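Local atomic coordinates of LpxE (Aquifex aeolicus, PDB entry 6EBU), a protein that probably removes the 1-phosphate group of lipid A in the bacterial envelope, as a membrane-embedded phosphatase of the PAP2 family. Residues R103-G108 / V154-L159; V8-A13 / V148-D153; M112-A117 / I131-A136; L96-H101 / I144-H149. The protein carries 1 engineered substitution. One frame throughout, in Å; residues are numbered along the deposited sequence.

Interaction 1. Residues R103-G108 / V154-L159; sequences RSFPSG and VFVGAL. With BOG (octyl beta-D-glucopyranoside), chain D; BOG (octyl beta-D-glucopyranoside), chain E; SO4 (sulfate ion), chain B.
Phe105, Pro106 and Ser107 make a buried van der Waals contact with Val154, Val156 and Gly157, joining the loop that enters helix 108-121 to a face of helix 151-170. No hydrogen bond links the two segments. With CG anti to the backbone N (chi1 -177°), Phe105 reaches Val156, where the two side chains cross at about a right angle: CE1 of Phe105 lies 3.8 Å from CG2 of Val156, and both methyls of the branched valine meet that end of the ring. Pro106, preceded by a cis peptide, sets its CB 4.1 Å from Val156 CG1. Gly157 suits its place because it has no side chain; a CB there would clash with Ser107 O, which lies 3.8 Å from Gly157 CA. Ser107 is the N-cap of helix 108-121, with CB beside Val154 and OG bonded to Thr110. Next in the chain, Gly108 N gives a nearly straight bond (172°) to sulfate O3 at 3.0 Å. Lys79, Arg86, Arg143 and His149 complete this anion site. The apolar contact packs this side of the loop, while the backbone N-H of Gly108 points to the anion, consistent with the Pro-Ser-Gly signature of PAP2 phosphatases.

Interaction 2. Residues V8-A13 / V148-D153; sequences VIEDFA and VHFPLD. With SO4 (sulfate ion), chain B.
Phe150, Leu152 and Asp153 meet the N-terminal loop 8-13 chiefly through Glu10, whose chain reaches into the start of helix 151-170. Just before them, His149 belongs to the site behind the contact. Its NE2 gives a hydrogen bond to sulfate O1 at 2.8 Å, while ND1, at another edge of the ring, makes a weak one to Asp153 OD2. Phe150 follows as the N-cap residue. Glu10 CB lies over one face of its ring, 3.7 Å above the plane and offset toward the rim, a CH-pi contact in which the flat face accepts the methylene. Glu10 then bends at chi2 (-100°), and its CD comes 3.3 Å from Phe150 CD2, with carboxylate and ring planes 49° apart. Leu152 presents one methyl, CD2, to Ile9 O at 3.7 Å, to Ile9 CD1 at 4.2 Å, to the edge of the Phe12 ring at CE1, and to Glu10 OE2. A leucine methyl suits this spot between an isoleucine, a ring edge and a carboxylate. Asp153 closes the segment. Its OD2 takes Phe150 N at 2.8 Å from above the carboxylate plane, one half of a capping box. Its OD1 lies 2.8 Å from Glu10 OE1, an unusually close approach of two acid groups; Ser104 OG lies within hydrogen-bonding reach of Asp153 OD2 and Glu10 OE1. The His149 and Asp153 pair, four residues apart, fits the last signature motif of the PAP2 superfamily, in which a histidine and an aspartate probably serve the phosphate site marked here by sulfate.

Interaction 3. Residues M112-A117 / I131-A136; sequences MAFTIA and ILFLYA
Ala113 and Ala117 face Ala136 and Leu132 where helices 108-121 and 126-145 run antiparallel, their short segments at 174° with axes 8.5 Å apart. Small residues allow this closeness: Ala117 CB touches Leu132 O at 3.4 Å, and Ala136 CB sits between Ala113 and Ala117. On one side of this seam lie two aromatic rings, each taking an alanine methyl over its centre. Ala136 CB stands 3.5 Å above the plane of the Phe114 ring, and Ala117 CB stands 3.9 Å above that of Phe133, both good CH-pi geometry. Phe114 CE1 also comes 3.2 Å from Ala136 O. The Phe114 side chain crosses that of Phe133 at about a right angle, CD2 of Phe114 lying 4.1 Å from CE1 of Phe133. An alanine in place of Phe114 would remove the ring, and would probably open a gap over Ala136 CB and leave Phe133 freer to turn. On the opposite side of the seam, Tyr135 reaches across to Ala113, with CE2 and OH each 3.7 Å from its CB. Met112 CE and Ile116 CD1 also close on OH, an apolar setting for a hydroxyl, yet OH is satisfied by a hydrogen bond to Leu40 O. A tyrosine therefore serves here both as packing surface and as a polar tie. Beyond the pair, helix 61-82 meets Met112 and Thr115, helix 46-56 meets Met112 and Ile116, and helix 151-170 packs on Phe114, so helix 108-121 packs against four helices here, while an octyl glucoside also touches Phe114.

Interaction 4. Residues L96-H101 / I144-H149; sequences LLFPLH and IYAGVH. With BOG (octyl beta-D-glucopyranoside), chain F; BOG (octyl beta-D-glucopyranoside), chain E; SO4 (sulfate ion), chain B.
Leu97, Phe98 and Leu100 turn their side chains onto the end of helix 126-145 and the residues after it, chiefly Ala146 and Val148. The Phe98 ring is sandwiched: Leu97 CB lies over the centre of one face, and C6' of a bound octyl glucoside (chain F) lies 3.4 Å above the opposite one, offset toward the rim. Ala146 CB approaches that ring obliquely, 3.6 Å from Phe98 CE2, and Val148 CG1 comes to its edge. An alanine in place of Phe98 would lose the ring, and would probably leave Ala146 CB and the detergent chain facing a gap. Val148 places CG1 anti to its carbonyl carbon (chi1 -58°), and this one methyl meets Phe98 O, Leu96 CD2 at 3.8 Å and Leu100 CB at 3.9 Å; a compact apolar methyl suits this spot between three residues. Next to Ala146, Leu97 CD1 touches the edge of the Tyr145 ring, 3.7 Å from CD2, while the Tyr145 hydroxyl is held by Asp31. The backbones join through Leu97 N to Ala146 O at 2.9 Å, and Leu96 CA adds a CA-H...O contact to the same oxygen. A water bridges Leu100 O and Gly147 O. Gly147 has a positive phi (78°), readily adopted without a side chain, and a CB there would press on Leu96 CD2. This is a Schellman motif ending helix 126-145, and it hands the chain on to His149, which binds the sulfate in the probable PAP2 phosphate site.

How the interactions relate
Interactions 1, 2 and 4 gather round one anion site, their centres 10 to 13 Å apart, and all three touch the same sulfate. Interactions 1 and 2 share helix 151-170, interactions 3 and 4 share helix 126-145, and interactions 2 and 4 have Val148 and His149 in common. Along the chain, 8-13 comes first, then 96-101, 103-108 and 112-117, then 131-136, 144-149, 148-153 and 154-159. Interaction 3 is thus nested inside the other three, its centre about 20 Å from that of interaction 4 and about 22 Å from that of interaction 2; interaction 1 links it to the cluster through Ala158 and Phe114. Helix-to-helix packing complements an anion site built from loop and helix residues.

Interaction 1. Residues R103-G108 / V154-L159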
# COMPACT_ATOMS: atom_id res chain seq x y z
N ARG A 103 1.80 9.85 -10.71
CA ARG A 103 1.41 9.98 -9.30
C ARG A 103 1.97 8.81 -8.48
O ARG A 103 1.24 8.09 -7.79
CB ARG A 103 -0.11 10.09 -9.15
CG ARG A 103 -0.70 11.34 -9.80
CD ARG A 103 -1.87 10.99 -10.70
N SER A 104 3.29 8.66 -8.55
CA SER A 104 3.96 7.50 -7.96
C SER A 104 4.12 7.64 -6.45
O SER A 104 4.02 6.64 -5.72
CB SER A 104 5.32 7.30 -8.62
OG SER A 104 5.92 6.09 -8.20
N PHE A 105 4.36 8.86 -5.96
CA PHE A 105 4.67 9.07 -4.55
C PHE A 105 3.46 9.63 -3.83
O PHE A 105 2.96 10.69 -4.23
CB PHE A 105 5.86 10.01 -4.41
CG PHE A 105 6.30 10.23 -3.00
CD1 PHE A 105 7.19 9.35 -2.39
CD2 PHE A 105 5.84 11.32 -2.27
CE1 PHE A 105 7.60 9.56 -1.09
CE2 PHE A 105 6.25 11.52 -0.97
CZ PHE A 105 7.13 10.64 -0.37
N PRO A 106 2.96 8.97 -2.78
CA PRO A 106 3.37 7.63 -2.33
C PRO A 106 2.39 6.56 -2.82
O PRO A 106 1.56 6.85 -3.67
CB PRO A 106 3.33 7.76 -0.82
CG PRO A 106 2.18 8.70 -0.57
CD PRO A 106 2.08 9.62 -1.78
N SER A 107 2.49 5.35 -2.28
CA SER A 107 1.63 4.24 -2.69
C SER A 107 0.34 4.25 -1.87
O SER A 107 0.38 4.03 -0.65
CB SER A 107 2.34 2.90 -2.54
OG SER A 107 1.43 1.83 -2.74
N GLY A 108 -0.79 4.48 -2.54
CA GLY A 108 -2.06 4.51 -1.84
C GLY A 108 -2.53 3.13 -1.41
O GLY A 108 -3.13 2.97 -0.34
N VAL A 154 6.37 2.75 -1.46
CA VAL A 154 5.72 1.78 -0.58
C VAL A 154 6.22 1.92 0.85
O VAL A 154 5.48 1.63 1.80
CB VAL A 154 5.91 0.35 -1.12
CG1 VAL A 154 5.58 0.29 -2.60
CG2 VAL A 154 7.32 -0.15 -0.85
N PHE A 155 7.45 2.39 1.05
CA PHE A 155 7.94 2.60 2.40
C PHE A 155 7.23 3.78 3.06
O PHE A 155 6.78 3.68 4.20
CB PHE A 155 9.46 2.83 2.39
CG PHE A 155 10.03 3.10 3.75
CD1 PHE A 155 10.22 2.06 4.65
CD2 PHE A 155 10.38 4.38 4.14
CE1 PHE A 155 10.75 2.30 5.91
CE2 PHE A 155 10.91 4.63 5.39
CZ PHE A 155 11.10 3.58 6.28
N VAL A 156 7.11 4.90 2.34
CA VAL A 156 6.40 6.05 2.88
C VAL A 156 4.91 5.75 2.98
O VAL A 156 4.25 6.14 3.95
CB VAL A 156 6.68 7.30 2.02
CG1 VAL A 156 5.79 8.45 2.44
CG2 VAL A 156 8.15 7.68 2.12
N GLY A 157 4.35 5.05 1.98
CA GLY A 157 2.96 4.65 2.07
C GLY A 157 2.68 3.80 3.29
O GLY A 157 1.71 4.04 4.02
N ALA A 158 3.53 2.80 3.55
CA ALA A 158 3.41 2.02 4.77
C ALA A 158 3.53 2.90 6.00
O ALA A 158 2.78 2.74 6.97
CB ALA A 158 4.47 0.92 4.80
N LEU A 159 4.47 3.85 5.98
CA LEU A 159 4.63 4.77 7.10
C LEU A 159 3.36 5.57 7.34
O LEU A 159 2.91 5.71 8.48
CB LEU A 159 5.81 5.70 6.84
CG LEU A 159 6.57 6.23 8.05
CD1 LEU A 159 7.59 5.21 8.53
CD2 LEU A 159 7.24 7.56 7.73
O1 BOG D . 8.04 0.41 7.04
C1' BOG D . 7.75 -0.91 6.58
C2' BOG D . 7.66 -0.91 5.03
C3' BOG D . 7.13 -2.29 4.53
C4' BOG D . 6.93 -2.22 2.99
C5' BOG D . 7.01 -3.64 2.39
C6' BOG D . 7.52 -3.56 0.94
C7' BOG D . 8.73 -4.49 0.78
C8' BOG D . 9.03 -4.68 -0.71
O1 BOG E . -3.18 7.77 -8.02
C1' BOG E . -3.67 7.29 -9.27
C2' BOG E . -2.50 7.20 -10.26
C3' BOG E . -3.04 7.34 -11.72
C4' BOG E . -1.87 7.15 -12.72
C5' BOG E . -2.38 7.43 -14.15
C6' BOG E . -1.33 6.97 -15.17
C7' BOG E . -1.82 7.28 -16.58
C8' BOG E . -1.99 5.97 -17.36
S SO4 B . -1.56 3.60 -5.97
O1 SO4 B . -0.96 2.33 -5.58
O2 SO4 B . -1.66 3.66 -7.43
O3 SO4 B . -0.71 4.69 -5.49
O4 SO4 B . -2.89 3.71 -5.38

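Interaction 2. Residues V8-A13 / V148-D153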
# COMPACT_ATOMS: atom_id res chain seq x y z
N VAL A 8 12.80 15.19 -9.11
CA VAL A 8 12.44 13.78 -9.13
C VAL A 8 13.08 13.14 -7.91
O VAL A 8 14.27 12.83 -7.90
CB VAL A 8 12.89 13.09 -10.43
CG1 VAL A 8 12.60 11.60 -10.37
CG2 VAL A 8 12.21 13.72 -11.63
N ILE A 9 12.27 12.94 -6.86
CA ILE A 9 12.79 12.36 -5.61
C ILE A 9 13.02 10.86 -5.70
O ILE A 9 13.59 10.28 -4.76
CB ILE A 9 11.84 12.66 -4.44
CG1 ILE A 9 10.44 12.10 -4.73
CG2 ILE A 9 11.77 14.15 -4.15
CD1 ILE A 9 9.47 12.27 -3.58
N GLU A 10 12.61 10.22 -6.79
CA GLU A 10 12.75 8.77 -6.93
C GLU A 10 14.10 8.35 -7.51
O GLU A 10 14.39 7.15 -7.55
CB GLU A 10 11.63 8.22 -7.83
CG GLU A 10 10.26 8.84 -7.59
CD GLU A 10 9.37 7.98 -6.72
OE1 GLU A 10 8.15 7.92 -6.98
OE2 GLU A 10 9.88 7.34 -5.78
N ASP A 11 14.93 9.30 -7.94
CA ASP A 11 16.17 8.98 -8.65
C ASP A 11 17.35 9.07 -7.68
O ASP A 11 18.14 10.01 -7.69
CB ASP A 11 16.33 9.91 -9.85
CG ASP A 11 17.51 9.54 -10.74
OD1 ASP A 11 18.35 8.70 -10.37
OD2 ASP A 11 17.60 10.11 -11.85
N PHE A 12 17.44 8.06 -6.81
CA PHE A 12 18.65 7.83 -6.04
C PHE A 12 18.97 6.34 -6.07
O PHE A 12 18.10 5.50 -6.35
CB PHE A 12 18.55 8.36 -4.59
CG PHE A 12 17.40 7.80 -3.80
CD1 PHE A 12 16.13 8.31 -3.95
CD2 PHE A 12 17.61 6.80 -2.87
CE1 PHE A 12 15.07 7.82 -3.21
CE2 PHE A 12 16.56 6.29 -2.13
CZ PHE A 12 15.29 6.81 -2.29
N ALA A 13 20.24 6.02 -5.80
CA ALA A 13 20.76 4.69 -6.11
C ALA A 13 20.00 3.61 -5.34
O ALA A 13 19.64 2.57 -5.91
CB ALA A 13 22.25 4.63 -5.81
N VAL A 148 4.75 -0.64 -10.84
CA VAL A 148 4.02 0.62 -10.79
C VAL A 148 4.47 1.52 -9.65
O VAL A 148 4.00 2.67 -9.56
CB VAL A 148 2.50 0.38 -10.68
CG1 VAL A 148 2.02 -0.45 -11.86
CG2 VAL A 148 2.15 -0.30 -9.36
N HIS A 149 5.36 1.06 -8.77
CA HIS A 149 5.83 1.87 -7.66
C HIS A 149 7.30 1.59 -7.41
O HIS A 149 7.83 0.54 -7.78
CB HIS A 149 5.02 1.61 -6.38
CG HIS A 149 3.72 2.35 -6.31
ND1 HIS A 149 3.66 3.73 -6.24
CD2 HIS A 149 2.44 1.91 -6.30
CE1 HIS A 149 2.39 4.10 -6.19
NE2 HIS A 149 1.63 3.02 -6.22
N PHE A 150 7.96 2.57 -6.79
CA PHE A 150 9.32 2.47 -6.28
C PHE A 150 9.29 2.09 -4.81
O PHE A 150 8.30 2.31 -4.12
CB PHE A 150 10.04 3.81 -6.45
CG PHE A 150 10.25 4.22 -7.87
CD1 PHE A 150 11.28 3.68 -8.62
CD2 PHE A 150 9.44 5.18 -8.46
CE1 PHE A 150 11.48 4.07 -9.94
CE2 PHE A 150 9.63 5.57 -9.77
CZ PHE A 150 10.66 5.02 -10.50
N PRO A 151 10.38 1.50 -4.31
CA PRO A 151 10.46 1.21 -2.87
C PRO A 151 10.23 2.42 -1.98
O PRO A 151 9.72 2.27 -0.86
CB PRO A 151 11.88 0.65 -2.71
CG PRO A 151 12.16 0.01 -4.02
CD PRO A 151 11.49 0.88 -5.06
N LEU A 152 10.60 3.62 -2.44
CA LEU A 152 10.32 4.83 -1.66
C LEU A 152 8.82 5.03 -1.48
O LEU A 152 8.36 5.43 -0.40
CB LEU A 152 10.96 6.04 -2.33
CG LEU A 152 10.54 7.41 -1.78
CD1 LEU A 152 11.02 7.58 -0.34
CD2 LEU A 152 11.07 8.54 -2.66
N ASP A 153 8.04 4.76 -2.53
CA ASP A 153 6.60 4.97 -2.46
C ASP A 153 5.94 4.01 -1.48
O ASP A 153 5.03 4.41 -0.73
CB ASP A 153 5.97 4.80 -3.85
CG ASP A 153 6.73 5.55 -4.92
OD1 ASP A 153 7.27 6.64 -4.62
OD2 ASP A 153 6.77 5.05 -6.07
S SO4 B . -1.56 3.60 -5.97
O1 SO4 B . -0.96 2.33 -5.58
O2 SO4 B . -1.66 3.66 -7.43
O3 SO4 B . -0.71 4.69 -5.49
O4 SO4 B . -2.89 3.71 -5.38

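Interaction 3. Residues M112-A117 / I131-A136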
# COMPACT_ATOMS: atom_id res chain seq x y z
N MET A 112 -3.29 2.24 2.50
CA MET A 112 -4.56 1.68 2.96
C MET A 112 -4.36 0.32 3.62
O MET A 112 -4.94 0.04 4.68
CB MET A 112 -5.54 1.55 1.78
CG MET A 112 -6.92 1.06 2.17
SD MET A 112 -7.81 0.24 0.83
CE MET A 112 -6.98 -1.35 0.79
N ALA A 113 -3.53 -0.54 3.02
CA ALA A 113 -3.31 -1.87 3.57
C ALA A 113 -2.67 -1.80 4.95
O ALA A 113 -3.05 -2.55 5.86
CB ALA A 113 -2.46 -2.70 2.61
N PHE A 114 -1.69 -0.91 5.14
CA PHE A 114 -1.08 -0.76 6.45
C PHE A 114 -2.00 -0.02 7.42
O PHE A 114 -1.90 -0.22 8.63
CB PHE A 114 0.26 -0.04 6.33
CG PHE A 114 1.41 -0.96 6.03
CD1 PHE A 114 1.71 -1.31 4.73
CD2 PHE A 114 2.18 -1.49 7.06
CE1 PHE A 114 2.76 -2.17 4.45
CE2 PHE A 114 3.23 -2.34 6.79
CZ PHE A 114 3.52 -2.69 5.48
N THR A 115 -2.90 0.82 6.90
CA THR A 115 -3.93 1.41 7.75
C THR A 115 -4.89 0.34 8.26
O THR A 115 -5.24 0.31 9.44
CB THR A 115 -4.71 2.47 6.97
OG1 THR A 115 -3.80 3.45 6.45
CG2 THR A 115 -5.71 3.15 7.86
N ILE A 116 -5.32 -0.56 7.37
CA ILE A 116 -6.18 -1.67 7.77
C ILE A 116 -5.46 -2.54 8.80
O ILE A 116 -6.02 -2.87 9.86
CB ILE A 116 -6.60 -2.48 6.54
CG1 ILE A 116 -7.50 -1.65 5.63
CG2 ILE A 116 -7.28 -3.78 6.95
CD1 ILE A 116 -7.76 -2.27 4.27
N ALA A 117 -4.21 -2.90 8.51
CA ALA A 117 -3.49 -3.80 9.41
C ALA A 117 -3.22 -3.15 10.76
O ALA A 117 -3.25 -3.83 11.79
CB ALA A 117 -2.18 -4.25 8.76
N ILE A 131 -1.11 -12.12 10.38
CA ILE A 131 -1.89 -12.25 9.15
C ILE A 131 -2.09 -10.89 8.50
O ILE A 131 -1.89 -10.72 7.29
CB ILE A 131 -3.23 -12.94 9.44
CG1 ILE A 131 -3.02 -14.43 9.72
CG2 ILE A 131 -4.21 -12.73 8.29
CD1 ILE A 131 -4.24 -15.12 10.32
N LEU A 132 -2.50 -9.90 9.29
CA LEU A 132 -2.80 -8.58 8.74
C LEU A 132 -1.54 -7.88 8.23
O LEU A 132 -1.57 -7.25 7.17
CB LEU A 132 -3.49 -7.73 9.80
CG LEU A 132 -4.91 -8.16 10.13
CD1 LEU A 132 -5.42 -7.43 11.36
CD2 LEU A 132 -5.82 -7.89 8.94
N PHE A 133 -0.43 -7.99 8.96
CA PHE A 133 0.78 -7.30 8.54
C PHE A 133 1.54 -8.04 7.45
O PHE A 133 2.32 -7.42 6.73
CB PHE A 133 1.67 -7.03 9.75
CG PHE A 133 1.31 -5.77 10.48
CD1 PHE A 133 1.75 -4.54 10.01
CD2 PHE A 133 0.51 -5.81 11.60
CE1 PHE A 133 1.41 -3.38 10.67
CE2 PHE A 133 0.16 -4.65 12.26
CZ PHE A 133 0.61 -3.43 11.79
N LEU A 134 1.33 -9.36 7.31
CA LEU A 134 1.81 -10.04 6.11
C LEU A 134 1.01 -9.59 4.89
O LEU A 134 1.57 -9.42 3.80
CB LEU A 134 1.72 -11.55 6.28
CG LEU A 134 2.22 -12.33 5.06
CD1 LEU A 134 3.74 -12.27 4.97
CD2 LEU A 134 1.72 -13.77 5.08
N TYR A 135 -0.30 -9.41 5.06
CA TYR A 135 -1.12 -8.90 3.97
C TYR A 135 -0.65 -7.51 3.54
O TYR A 135 -0.48 -7.24 2.35
CB TYR A 135 -2.59 -8.88 4.39
CG TYR A 135 -3.39 -7.73 3.82
CD1 TYR A 135 -3.87 -7.78 2.52
CD2 TYR A 135 -3.67 -6.60 4.58
CE1 TYR A 135 -4.61 -6.74 1.99
CE2 TYR A 135 -4.40 -5.56 4.06
CZ TYR A 135 -4.87 -5.63 2.77
OH TYR A 135 -5.60 -4.58 2.24
N ALA A 136 -0.41 -6.63 4.51
CA ALA A 136 0.08 -5.29 4.19
C ALA A 136 1.44 -5.34 3.51
O ALA A 136 1.70 -4.58 2.57
CB ALA A 136 0.16 -4.44 5.47

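Interaction 4. Residues L96-H101 / I144-H149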
# COMPACT_ATOMS: atom_id res chain seq x y z
N LEU A 96 5.88 -4.60 -16.30
CA LEU A 96 4.65 -3.95 -15.88
C LEU A 96 3.50 -4.96 -15.86
O LEU A 96 3.28 -5.67 -16.84
CB LEU A 96 4.29 -2.80 -16.83
CG LEU A 96 4.53 -1.37 -16.36
CD1 LEU A 96 3.81 -0.40 -17.28
CD2 LEU A 96 4.07 -1.19 -14.93
N LEU A 97 2.78 -5.00 -14.75
CA LEU A 97 1.54 -5.77 -14.66
C LEU A 97 0.29 -4.92 -14.83
O LEU A 97 -0.74 -5.44 -15.26
CB LEU A 97 1.47 -6.52 -13.33
CG LEU A 97 2.38 -7.75 -13.20
CD1 LEU A 97 2.40 -8.25 -11.77
CD2 LEU A 97 1.94 -8.85 -14.15
N PHE A 98 0.36 -3.63 -14.49
CA PHE A 98 -0.76 -2.72 -14.63
C PHE A 98 -0.30 -1.45 -15.35
O PHE A 98 0.80 -0.96 -15.09
CB PHE A 98 -1.35 -2.34 -13.26
CG PHE A 98 -1.52 -3.51 -12.33
CD1 PHE A 98 -2.35 -4.57 -12.67
CD2 PHE A 98 -0.86 -3.54 -11.11
CE1 PHE A 98 -2.51 -5.65 -11.81
CE2 PHE A 98 -1.02 -4.61 -10.25
CZ PHE A 98 -1.84 -5.67 -10.60
N PRO A 99 -1.12 -0.91 -16.25
CA PRO A 99 -0.73 0.29 -17.03
C PRO A 99 -0.88 1.58 -16.22
O PRO A 99 -1.79 2.39 -16.44
CB PRO A 99 -1.67 0.23 -18.24
CG PRO A 99 -2.41 -1.09 -18.14
CD PRO A 99 -2.41 -1.44 -16.70
N LEU A 100 0.02 1.79 -15.28
CA LEU A 100 0.05 3.00 -14.46
C LEU A 100 1.35 3.74 -14.73
O LEU A 100 2.41 3.13 -14.90
CB LEU A 100 -0.07 2.66 -12.98
CG LEU A 100 -1.33 1.89 -12.58
CD1 LEU A 100 -1.35 1.62 -11.09
CD2 LEU A 100 -2.58 2.65 -13.01
N HIS A 101 1.28 5.08 -14.75
CA HIS A 101 2.41 5.87 -15.22
C HIS A 101 2.77 7.06 -14.33
O HIS A 101 3.93 7.46 -14.29
CB HIS A 101 2.14 6.36 -16.65
CG HIS A 101 2.10 5.26 -17.67
ND1 HIS A 101 3.24 4.70 -18.20
CD2 HIS A 101 1.06 4.63 -18.26
CE1 HIS A 101 2.91 3.77 -19.08
NE2 HIS A 101 1.59 3.70 -19.13
N ILE A 144 5.62 -2.99 -6.14
CA ILE A 144 6.94 -2.96 -6.76
C ILE A 144 7.06 -4.07 -7.80
O ILE A 144 7.58 -3.85 -8.90
CB ILE A 144 8.04 -3.07 -5.69
CG1 ILE A 144 7.78 -2.08 -4.56
CG2 ILE A 144 9.41 -2.82 -6.31
CD1 ILE A 144 8.74 -2.21 -3.41
N TYR A 145 6.57 -5.27 -7.48
CA TYR A 145 6.63 -6.37 -8.43
C TYR A 145 5.84 -6.05 -9.70
O TYR A 145 6.23 -6.46 -10.80
CB TYR A 145 6.11 -7.66 -7.79
CG TYR A 145 6.23 -8.87 -8.69
CD1 TYR A 145 7.38 -9.64 -8.69
CD2 TYR A 145 5.20 -9.22 -9.55
CE1 TYR A 145 7.51 -10.74 -9.52
CE2 TYR A 145 5.31 -10.32 -10.38
CZ TYR A 145 6.47 -11.07 -10.37
OH TYR A 145 6.59 -12.16 -11.20
N ALA A 146 4.72 -5.34 -9.56
CA ALA A 146 3.93 -4.95 -10.72
C ALA A 146 4.61 -3.87 -11.56
O ALA A 146 4.14 -3.58 -12.67
CB ALA A 146 2.55 -4.47 -10.28
N GLY A 147 5.68 -3.26 -11.06
CA GLY A 147 6.36 -2.21 -11.79
C GLY A 147 5.69 -0.86 -11.76
O GLY A 147 6.03 0.01 -12.57
N VAL A 148 4.75 -0.64 -10.84
CA VAL A 148 4.02 0.62 -10.79
C VAL A 148 4.47 1.52 -9.65
O VAL A 148 4.00 2.67 -9.56
CB VAL A 148 2.50 0.38 -10.68
CG1 VAL A 148 2.02 -0.45 -11.86
CG2 VAL A 148 2.15 -0.30 -9.36
N HIS A 149 5.36 1.06 -8.77
CA HIS A 149 5.83 1.87 -7.66
C HIS A 149 7.30 1.59 -7.41
O HIS A 149 7.83 0.54 -7.78
CB HIS A 149 5.02 1.61 -6.38
CG HIS A 149 3.72 2.35 -6.31
ND1 HIS A 149 3.66 3.73 -6.24
CD2 HIS A 149 2.44 1.91 -6.30
CE1 HIS A 149 2.39 4.10 -6.19
NE2 HIS A 149 1.63 3.02 -6.22
O1 BOG F . -5.31 2.83 -7.84
C1' BOG F . -5.49 1.72 -6.96
C2' BOG F . -6.08 0.53 -7.75
C3' BOG F . -5.64 -0.81 -7.08
C4' BOG F . -5.05 -1.77 -8.16
C5' BOG F . -4.15 -0.97 -9.13
C6' BOG F . -3.87 -1.82 -10.39
C7' BOG F . -5.06 -1.75 -11.34
C8' BOG F . -5.20 -0.33 -11.89
O1 BOG E . -3.18 7.77 -8.02
C1' BOG E . -3.67 7.29 -9.27
C2' BOG E . -2.50 7.20 -10.26
C3' BOG E . -3.04 7.34 -11.72
C4' BOG E . -1.87 7.15 -12.72
C5' BOG E . -2.38 7.43 -14.15
C6' BOG E . -1.33 6.97 -15.17
C7' BOG E . -1.82 7.28 -16.58
C8' BOG E . -1.99 5.97 -17.36
S SO4 B . -1.56 3.60 -5.97
O1 SO4 B . -0.96 2.33 -5.58
O2 SO4 B . -1.66 3.66 -7.43
O3 SO4 B . -0.71 4.69 -5.49
O4 SO4 B . -2.89 3.71 -5.38
O HOH W 1 5.09 2.30 -13.77